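Transcriptional regulatory protein FIXJ (PDB 1D5W) activates transcription of the nitrogen-fixation regulator genes nifA and fixK once the sensor kinase FixL has phosphorylated its receiver domain. Local coordinates at the interface of chains A and B. Coordinates in Å, arbitrary orientation; residue numbers count along the deposited sequence, not the author numbering. Chains: chain A/B, Transcriptional regulatory protein FIXJ.

The interface of chains A and B. Residues chain A 86-87, 90-91, 94, 100-101, 103; chain B 86-87, 90-91, 94.
B:Val87 sets CG1 anti to its backbone N (chi1 168°), which places CG2 beside that nitrogen and turns CG1 toward the A:Phe101 ring and CG2 toward the carboxylate of A:Glu103. A:Phe101 likewise holds its CG anti to the backbone N (chi1 -179°). The contact joins two phosphorylated receiver domains of the response-regulator family through helix 87-95 and strand 100-103, the α4-β5 face. The interface is two-fold symmetric and probably represents the dimer formed on activation. A:Phe101 and B:Val87 cross at about a right angle, and CG1 of B:Val87 lies 3.6 Å from ring atom CD2 of A:Phe101. One face of that ring is backed within chain A by A:Ala90, whose CA sits over the ring centre. A:Glu103 meets B:Val87 tip to tip. Its chain is extended beyond CG, and carboxylate OE2 of A:Glu103 comes to 3.3 Å from CG2 of B:Val87. This is a van der Waals contact of the acid end with a methyl. An alanine in place of A:Glu103 removes CG and the carboxylate that cover B:Val87, and would probably loosen the packing at this end of the patch. B:Val91 directs CG2 to CB of A:Phe101, 3.9 Å away. Its CG1 faces carboxylate OD2 of A:Asp100. The backbone N of A:Phe101 donates a bent 2.7 Å hydrogen bond to OD2 of A:Asp100, on its anti lone pair. A:Met94 and B:Met94 cross obliquely, their CB atoms 3.8 Å apart. Both chains bend at chi2 and chi3, so each CE turns to CG1 of the opposite Val91.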
# COMPACT_ATOMS: atom_id res chain seq x y z
N ASP A 86 -9.03 7.66 1.60
CA ASP A 86 -8.53 7.81 2.96
C ASP A 86 -7.44 6.76 3.18
O ASP A 86 -7.25 5.84 2.36
CB ASP A 86 -9.65 7.67 4.01
CG ASP A 86 -10.41 6.36 3.89
OD1 ASP A 86 -9.79 5.31 3.63
OD2 ASP A 86 -11.65 6.39 4.09
N VAL A 87 -6.71 6.89 4.29
CA VAL A 87 -5.62 5.96 4.57
C VAL A 87 -6.02 4.49 4.52
O VAL A 87 -5.40 3.68 3.82
CB VAL A 87 -4.96 6.27 5.93
CG1 VAL A 87 -4.03 5.13 6.35
CG2 VAL A 87 -4.18 7.59 5.83
N ALA A 90 -6.74 3.32 1.02
CA ALA A 90 -5.47 3.31 0.29
C ALA A 90 -4.66 2.06 0.64
O ALA A 90 -4.03 1.44 -0.23
CB ALA A 90 -4.69 4.58 0.62
N VAL A 91 -4.67 1.68 1.92
CA VAL A 91 -3.93 0.49 2.35
C VAL A 91 -4.60 -0.77 1.80
O VAL A 91 -3.92 -1.69 1.35
CB VAL A 91 -3.81 0.39 3.90
CG1 VAL A 91 -3.27 -0.99 4.30
CG2 VAL A 91 -2.87 1.50 4.43
N MET A 94 -3.60 -1.16 -1.88
CA MET A 94 -2.25 -1.69 -2.08
C MET A 94 -2.21 -3.18 -1.66
O MET A 94 -1.53 -4.00 -2.29
CB MET A 94 -1.22 -0.90 -1.27
CG MET A 94 -1.19 0.59 -1.56
SD MET A 94 -1.05 1.00 -3.32
CE MET A 94 0.68 0.67 -3.63
N ASP A 100 -0.65 1.54 -7.48
CA ASP A 100 -0.76 2.88 -6.94
C ASP A 100 -2.21 3.27 -6.65
O ASP A 100 -3.17 2.71 -7.20
CB ASP A 100 -0.12 3.88 -7.90
CG ASP A 100 0.47 5.09 -7.19
OD1 ASP A 100 1.36 5.74 -7.79
OD2 ASP A 100 0.05 5.39 -6.04
N PHE A 101 -2.34 4.26 -5.77
CA PHE A 101 -3.61 4.79 -5.31
C PHE A 101 -3.35 6.29 -5.31
O PHE A 101 -2.57 6.78 -4.51
CB PHE A 101 -3.86 4.27 -3.89
CG PHE A 101 -5.16 4.71 -3.29
CD1 PHE A 101 -6.26 3.86 -3.31
CD2 PHE A 101 -5.25 5.94 -2.64
CE1 PHE A 101 -7.44 4.22 -2.68
CE2 PHE A 101 -6.43 6.31 -2.01
CZ PHE A 101 -7.53 5.45 -2.03
N GLU A 103 -4.83 10.38 -5.40
CA GLU A 103 -5.93 11.29 -5.09
C GLU A 103 -6.15 12.40 -6.12
O GLU A 103 -5.20 12.97 -6.66
CB GLU A 103 -5.73 11.92 -3.70
CG GLU A 103 -5.79 10.90 -2.56
CD GLU A 103 -5.73 11.54 -1.18
OE1 GLU A 103 -4.72 12.23 -0.88
OE2 GLU A 103 -6.69 11.36 -0.41
N ASP B 86 -1.10 10.25 6.03
CA ASP B 86 -1.94 10.70 4.92
C ASP B 86 -1.84 9.66 3.81
O ASP B 86 -0.99 8.74 3.85
CB ASP B 86 -1.52 12.09 4.41
CG ASP B 86 -0.06 12.17 4.00
OD1 ASP B 86 0.46 11.20 3.40
OD2 ASP B 86 0.57 13.22 4.26
N VAL B 87 -2.71 9.78 2.81
CA VAL B 87 -2.73 8.81 1.72
C VAL B 87 -1.37 8.60 1.05
O VAL B 87 -0.90 7.46 0.92
CB VAL B 87 -3.78 9.19 0.65
CG1 VAL B 87 -3.59 8.34 -0.61
CG2 VAL B 87 -5.19 8.98 1.22
N ALA B 90 1.05 6.76 3.27
CA ALA B 90 0.56 5.39 3.41
C ALA B 90 0.92 4.56 2.17
O ALA B 90 1.30 3.38 2.29
CB ALA B 90 -0.96 5.40 3.63
N VAL B 91 0.80 5.16 0.99
CA VAL B 91 1.14 4.45 -0.24
C VAL B 91 2.64 4.23 -0.33
O VAL B 91 3.09 3.15 -0.72
CB VAL B 91 0.64 5.22 -1.51
CG1 VAL B 91 1.24 4.57 -2.78
CG2 VAL B 91 -0.90 5.17 -1.59
N MET B 94 3.54 1.26 1.92
CA MET B 94 3.23 -0.05 1.33
C MET B 94 4.20 -0.33 0.16
O MET B 94 4.62 -1.47 -0.04
CB MET B 94 1.79 -0.10 0.84
CG MET B 94 0.74 0.20 1.90
SD MET B 94 0.91 -0.76 3.42
CE MET B 94 0.27 -2.35 2.91